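Local coordinates for protein superoxide dismutase (Clostridium difficile, PDB 3TJT) that probably disproportionates superoxide into hydrogen peroxide and molecular oxygen at a bound iron(III) ion, as an iron/manganese-family superoxide dismutase, at residues His85-Asp90 against Trp133-Ala138; Thr149-Ser154 against Asp167-Ala172. All blocks are in the same frame, centred on the assembly; numbering follows the deposited sequence.

Contact 1: His85-Asp90 against Trp133-Ala138; sequences HKFFFD and WAWLVA. With FE (Fe (III) ion), chain B.
W133 reaches from its strand to H85 and F88 of helix 85-90, and the rim of its six-membered ring meets both side chains. CZ2 of W133 lies over one face of the H85 imidazole, 4.0 Å from CE1 of H85, in a T-shaped pair with ring planes at 84°. The neighbouring part of the same rim serves F88: CZ3 of W133 is 3.7 Å from CB of F88, and the indole edge is directed at the phenyl face, off its centre, with the planes again nearly perpendicular. With CG of F88 anti to the backbone N (chi1 -176°), the ring runs on past the indole, so that CB and CG make the closest approach. H85 has the other setting, CG beside the backbone N; its CB points away from the strand, yet the end of the imidazole comes back to present a face to the indole edge. Two residues further along the strand, W135 repeats the edge-on approach, more obliquely. Its CZ3 stands 3.9 Å from CD2 of F87, the planes inclined at 63°. W135 also covers W133, with CH2 of W135 lying 3.6 Å above one face of that indole.

The polar ends of these rings are held by other parts of the chain: NE1 of W133 donates to Q152, NE1 of W135 to T149, and ND1 of H85 bonds to the carbonyl of G81. With ND1 so engaged, NE2 of H85 binds the iron(III) ion at 2.2 Å, beside H30, D167 and H171. All three pairs across the segments are aromatic, meeting through carbon atoms. One sets a hydrocarbon edge against a metal ligand's face; that edge and the G81 bond probably restrict rotation of the imidazole.

Contact 2: Thr149-Ser154 against Asp167-Ala172; sequences TPNQDS and DVWEHA. With FE (Fe (III) ion), chain B.
The metal site of the iron/manganese superoxide dismutases joins these segments: residues 167-172 supply two iron ligands, and the type II' turn from P150 to D153 brings up second-shell groups. OD2 of D167 binds iron at 1.9 Å and NE2 of H171 at 2.2 Å. The other carboxylate oxygen of D167, OD1, accepts the backbone N-H of W169 in an Asx turn. Between the ligands in sequence, W169 extends its indole toward the turn, where NE1 of W169 donates to O of N151 at 2.9 Å. The bond is fairly straight at hydrogen (162°) and lies in the indole plane, but it meets the carbonyl from above its plane.

Q152 brings its amide nitrogen over the rim of one indole face, the planes 20° apart, with NE2 of Q152 3.2 Å from CE2 of W169. A bend at chi2 (-64°) carries the amide there. NE2 of Q152 also donates to the iron-bound water at 2.9 Å and bonds to Y38, while OE1 of Q152 is bonded to N84, which should hold the amide's orientation.

The turn starts at the end of strand 144-150, and the ligand-bearing loop leads from strand 161-167 toward helix 174-177. Helix 72-90 touches Q152 and D167; F129 and G130 of the second subunit pack on Q152 and W169, and its E170 bonds ND1 of H171.

How the contacts relate
Contact 1 closes before contact 2 opens along the chain, and their centres lie 10 Å apart. Strand 132-138, which carries the second half of contact 1, is the middle strand of the antiparallel sheet; strands 144-150 and 161-167 flank it and lead into the two segments of contact 2. The contacts are linked directly where N of W133 bonds O of T149 across neighbouring strands, at 2.9 Å. Both contacts reach the same iron and its water: contact 1 gives one protein ligand from the alpha-hairpin domain, contact 2 two from the C-terminal domain, and H30 of helix 24-46 completes the set. The metal therefore ties the two domains together.

Contact 1: His85-Asp90 against Trp133-Ala138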
loop_
_atom_site.group_PDB
_atom_site.type_symbol
_atom_site.label_atom_id
_atom_site.label_comp_id
_atom_site.label_asym_id
_atom_site.label_seq_id
_atom_site.Cartn_x
_atom_site.Cartn_y
_atom_site.Cartn_z
ATOM N N HIS A 85 10.908 5.594 8.914
ATOM C CA HIS A 85 11.547 4.341 9.299
ATOM C C HIS A 85 12.562 4.544 10.412
ATOM O O HIS A 85 12.635 3.731 11.333
ATOM C CB HIS A 85 12.150 3.633 8.084
ATOM C CG HIS A 85 11.106 3.001 7.225
ATOM N ND1 HIS A 85 10.404 3.709 6.270
ATOM C CD2 HIS A 85 10.574 1.755 7.239
ATOM C CE1 HIS A 85 9.514 2.912 5.703
ATOM N NE2 HIS A 85 9.594 1.724 6.276
ATOM N N LYS A 86 13.334 5.621 10.343
ATOM C CA LYS A 86 14.243 5.920 11.446
ATOM C C LYS A 86 13.433 6.007 12.737
ATOM O O LYS A 86 13.795 5.404 13.757
ATOM C CB LYS A 86 15.017 7.223 11.212
ATOM C CG LYS A 86 16.049 7.488 12.319
ATOM C CD LYS A 86 16.546 8.931 12.334
ATOM C CE LYS A 86 17.176 9.324 11.027
ATOM N NZ LYS A 86 17.725 10.716 11.066
ATOM N N PHE A 87 12.325 6.740 12.681
ATOM C CA PHE A 87 11.436 6.907 13.828
ATOM C C PHE A 87 10.882 5.565 14.310
ATOM O O PHE A 87 10.872 5.272 15.508
ATOM C CB PHE A 87 10.274 7.854 13.461
ATOM C CG PHE A 87 9.307 8.083 14.578
ATOM C CD1 PHE A 87 9.446 9.181 15.417
ATOM C CD2 PHE A 87 8.268 7.203 14.808
ATOM C CE1 PHE A 87 8.560 9.393 16.448
ATOM C CE2 PHE A 87 7.381 7.407 15.855
ATOM C CZ PHE A 87 7.528 8.501 16.675
ATOM N N PHE A 88 10.415 4.757 13.364
ATOM C CA PHE A 88 9.797 3.471 13.678
ATOM C C PHE A 88 10.767 2.506 14.381
ATOM O O PHE A 88 10.416 1.888 15.391
ATOM C CB PHE A 88 9.251 2.846 12.388
ATOM C CG PHE A 88 8.499 1.564 12.593
ATOM C CD1 PHE A 88 7.396 1.512 13.431
ATOM C CD2 PHE A 88 8.882 0.412 11.914
ATOM C CE1 PHE A 88 6.682 0.325 13.613
ATOM C CE2 PHE A 88 8.178 -0.783 12.092
ATOM C CZ PHE A 88 7.076 -0.824 12.931
ATOM N N PHE A 89 11.970 2.357 13.844
ATOM C CA PHE A 89 12.913 1.440 14.483
ATOM C C PHE A 89 13.318 1.971 15.862
ATOM O O PHE A 89 13.526 1.188 16.783
ATOM C CB PHE A 89 14.109 1.152 13.579
ATOM C CG PHE A 89 13.721 0.492 12.273
ATOM C CD1 PHE A 89 12.874 -0.616 12.272
ATOM C CD2 PHE A 89 14.183 0.977 11.063
ATOM C CE1 PHE A 89 12.498 -1.225 11.076
ATOM C CE2 PHE A 89 13.819 0.364 9.859
ATOM C CZ PHE A 89 12.973 -0.731 9.870
ATOM N N ASP A 90 13.369 3.296 16.013
ATOM C CA ASP A 90 13.674 3.894 17.323
ATOM C C ASP A 90 12.564 3.709 18.360
ATOM O O ASP A 90 12.822 3.720 19.572
ATOM C CB ASP A 90 13.997 5.393 17.179
ATOM C CG ASP A 90 15.427 5.650 16.754
ATOM O OD1 ASP A 90 16.244 4.703 16.750
ATOM O OD2 ASP A 90 15.738 6.812 16.415
ATOM N N TRP A 133 0.387 4.534 7.812
ATOM C CA TRP A 133 0.896 4.559 9.187
ATOM C C TRP A 133 -0.212 4.991 10.135
ATOM O O TRP A 133 -1.081 5.781 9.763
ATOM C CB TRP A 133 2.034 5.583 9.303
ATOM C CG TRP A 133 3.262 5.222 8.553
ATOM C CD1 TRP A 133 3.466 5.331 7.208
ATOM C CD2 TRP A 133 4.476 4.697 9.102
ATOM N NE1 TRP A 133 4.724 4.895 6.884
ATOM C CE2 TRP A 133 5.367 4.501 8.029
ATOM C CE3 TRP A 133 4.898 4.384 10.398
ATOM C CZ2 TRP A 133 6.657 3.999 8.205
ATOM C CZ3 TRP A 133 6.186 3.884 10.576
ATOM C CH2 TRP A 133 7.046 3.696 9.486
ATOM N N ALA A 134 -0.183 4.485 11.367
ATOM C CA ALA A 134 -1.034 5.028 12.426
ATOM C C ALA A 134 -0.138 5.720 13.443
ATOM O O ALA A 134 0.932 5.213 13.768
ATOM C CB ALA A 134 -1.842 3.931 13.102
ATOM N N TRP A 135 -0.580 6.871 13.946
ATOM C CA TRP A 135 0.270 7.700 14.802
ATOM C C TRP A 135 -0.440 8.151 16.075
ATOM O O TRP A 135 -1.637 8.447 16.060
ATOM C CB TRP A 135 0.699 8.981 14.060
ATOM C CG TRP A 135 1.364 8.788 12.719
ATOM C CD1 TRP A 135 0.761 8.832 11.488
ATOM C CD2 TRP A 135 2.747 8.536 12.483
ATOM N NE1 TRP A 135 1.696 8.630 10.498
ATOM C CE2 TRP A 135 2.922 8.438 11.082
ATOM C CE3 TRP A 135 3.864 8.387 13.319
ATOM C CZ2 TRP A 135 4.157 8.189 10.504
ATOM C CZ3 TRP A 135 5.096 8.145 12.740
ATOM C CH2 TRP A 135 5.236 8.042 11.342
ATOM N N LEU A 136 0.312 8.210 17.174
ATOM C CA LEU A 136 -0.080 9.031 18.320
ATOM C C LEU A 136 0.702 10.320 18.153
ATOM O O LEU A 136 1.935 10.303 18.063
ATOM C CB LEU A 136 0.289 8.351 19.645
ATOM C CG LEU A 136 0.124 9.200 20.913
ATOM C CD1 LEU A 136 -1.347 9.504 21.152
ATOM C CD2 LEU A 136 0.737 8.493 22.116
ATOM N N VAL A 137 -0.004 11.446 18.079
ATOM C CA VAL A 137 0.659 12.713 17.816
ATOM C C VAL A 137 0.293 13.751 18.873
ATOM O O VAL A 137 -0.710 13.611 19.564
ATOM C CB VAL A 137 0.299 13.279 16.426
ATOM C CG1 VAL A 137 0.767 12.334 15.310
ATOM C CG2 VAL A 137 -1.198 13.552 16.331
ATOM N N ALA A 138 1.125 14.779 18.986
ATOM C CA ALA A 138 0.854 15.880 19.906
ATOM C C ALA A 138 0.905 17.212 19.171
ATOM O O ALA A 138 1.744 17.419 18.286
ATOM C CB ALA A 138 1.861 15.883 21.038
HETATM FE FE FE B . 7.972 0.195 6.164
HETATM O O HOH W 1 6.553 1.674 5.282
#

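Contact 2: Thr149-Ser154 against Asp167-Ala172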
loop_
_atom_site.group_PDB
_atom_site.type_symbol
_atom_site.label_atom_id
_atom_site.label_comp_id
_atom_site.label_asym_id
_atom_site.label_seq_id
_atom_site.Cartn_x
_atom_site.Cartn_y
_atom_site.Cartn_z
ATOM N N THR A 149 -1.686 8.409 8.324
ATOM C CA THR A 149 -1.200 9.009 7.086
ATOM C C THR A 149 -1.077 7.926 6.018
ATOM O O THR A 149 -0.797 6.761 6.332
ATOM C CB THR A 149 0.180 9.681 7.242
ATOM O OG1 THR A 149 1.136 8.718 7.719
ATOM C CG2 THR A 149 0.118 10.888 8.203
ATOM N N PRO A 150 -1.286 8.302 4.749
ATOM C CA PRO A 150 -1.103 7.332 3.661
ATOM C C PRO A 150 0.337 7.263 3.190
ATOM O O PRO A 150 1.068 8.248 3.281
ATOM C CB PRO A 150 -1.956 7.923 2.535
ATOM C CG PRO A 150 -1.846 9.421 2.761
ATOM C CD PRO A 150 -1.795 9.604 4.264
ATOM N N ASN A 151 0.733 6.107 2.659
ATOM C CA ASN A 151 2.035 5.971 2.026
ATOM C C ASN A 151 3.168 6.386 2.968
ATOM O O ASN A 151 3.259 5.823 4.049
ATOM C CB ASN A 151 2.039 6.691 0.676
ATOM C CG ASN A 151 0.923 6.187 -0.219
ATOM O OD1 ASN A 151 0.650 4.984 -0.236
ATOM N ND2 ASN A 151 0.244 7.095 -0.929
ATOM N N GLN A 152 4.021 7.332 2.585
ATOM C CA GLN A 152 5.040 7.805 3.542
ATOM C C GLN A 152 4.807 9.242 3.984
ATOM O O GLN A 152 5.740 9.928 4.408
ATOM C CB GLN A 152 6.465 7.659 3.006
ATOM C CG GLN A 152 6.868 6.216 2.637
ATOM C CD GLN A 152 6.894 5.256 3.820
ATOM O OE1 GLN A 152 6.881 5.683 4.996
ATOM N NE2 GLN A 152 6.932 3.969 3.534
ATOM N N ASP A 153 3.570 9.703 3.886
ATOM C CA ASP A 153 3.247 11.022 4.424
ATOM C C ASP A 153 3.449 11.039 5.941
ATOM O O ASP A 153 3.351 10.009 6.605
ATOM C CB ASP A 153 1.835 11.439 4.021
ATOM C CG ASP A 153 1.704 11.646 2.506
ATOM O OD1 ASP A 153 2.743 11.707 1.821
ATOM O OD2 ASP A 153 0.569 11.763 2.006
ATOM N N SER A 154 3.757 12.212 6.494
ATOM C CA SER A 154 4.115 12.299 7.906
ATOM C C SER A 154 3.329 13.383 8.612
ATOM O O SER A 154 3.076 14.429 8.023
ATOM C CB SER A 154 5.601 12.639 8.032
ATOM O OG SER A 154 5.924 13.029 9.359
ATOM N N ASP A 167 3.941 1.241 11.390
ATOM C CA ASP A 167 3.975 0.995 9.951
ATOM C C ASP A 167 2.978 -0.109 9.613
ATOM O O ASP A 167 3.115 -1.233 10.090
ATOM C CB ASP A 167 5.400 0.571 9.575
ATOM C CG ASP A 167 5.632 0.481 8.082
ATOM O OD1 ASP A 167 4.667 0.612 7.292
ATOM O OD2 ASP A 167 6.804 0.286 7.679
ATOM N N VAL A 168 1.964 0.199 8.803
ATOM C CA VAL A 168 1.040 -0.852 8.361
ATOM C C VAL A 168 1.072 -1.099 6.853
ATOM O O VAL A 168 0.125 -1.656 6.293
ATOM C CB VAL A 168 -0.428 -0.661 8.864
ATOM C CG1 VAL A 168 -0.506 -0.832 10.380
ATOM C CG2 VAL A 168 -0.991 0.695 8.442
ATOM N N TRP A 169 2.158 -0.697 6.203
ATOM C CA TRP A 169 2.454 -1.187 4.859
ATOM C C TRP A 169 2.529 -2.699 4.985
ATOM O O TRP A 169 2.980 -3.223 6.013
ATOM C CB TRP A 169 3.805 -0.682 4.368
ATOM C CG TRP A 169 3.828 0.745 3.876
ATOM C CD1 TRP A 169 3.472 1.868 4.577
ATOM C CD2 TRP A 169 4.261 1.194 2.589
ATOM N NE1 TRP A 169 3.653 2.989 3.795
ATOM C CE2 TRP A 169 4.146 2.604 2.575
ATOM C CE3 TRP A 169 4.743 0.546 1.447
ATOM C CZ2 TRP A 169 4.488 3.372 1.458
ATOM C CZ3 TRP A 169 5.093 1.313 0.332
ATOM C CH2 TRP A 169 4.961 2.712 0.348
ATOM N N GLU A 170 2.117 -3.413 3.947
ATOM C CA GLU A 170 2.151 -4.866 4.031
ATOM C C GLU A 170 3.570 -5.432 4.182
ATOM O O GLU A 170 3.738 -6.496 4.784
ATOM C CB GLU A 170 1.376 -5.491 2.860
ATOM C CG GLU A 170 -0.129 -5.317 3.045
ATOM C CD GLU A 170 -0.951 -5.679 1.811
ATOM O OE1 GLU A 170 -0.462 -5.493 0.674
ATOM O OE2 GLU A 170 -2.087 -6.147 2.006
ATOM N N HIS A 171 4.586 -4.737 3.680
ATOM C CA HIS A 171 5.948 -5.254 3.865
ATOM C C HIS A 171 6.312 -5.383 5.342
ATOM O O HIS A 171 7.199 -6.157 5.706
ATOM C CB HIS A 171 7.025 -4.484 3.077
ATOM C CG HIS A 171 7.183 -3.044 3.476
ATOM N ND1 HIS A 171 6.996 -2.007 2.586
ATOM C CD2 HIS A 171 7.527 -2.473 4.655
ATOM C CE1 HIS A 171 7.219 -0.856 3.204
ATOM N NE2 HIS A 171 7.535 -1.113 4.460
ATOM N N ALA A 172 5.614 -4.649 6.197
ATOM C CA ALA A 172 5.977 -4.628 7.611
ATOM C C ALA A 172 5.494 -5.855 8.361
ATOM O O ALA A 172 5.962 -6.126 9.472
ATOM C CB ALA A 172 5.449 -3.364 8.293
HETATM FE FE FE B . 7.972 0.195 6.164
HETATM O O HOH W 1 6.553 1.674 5.282
#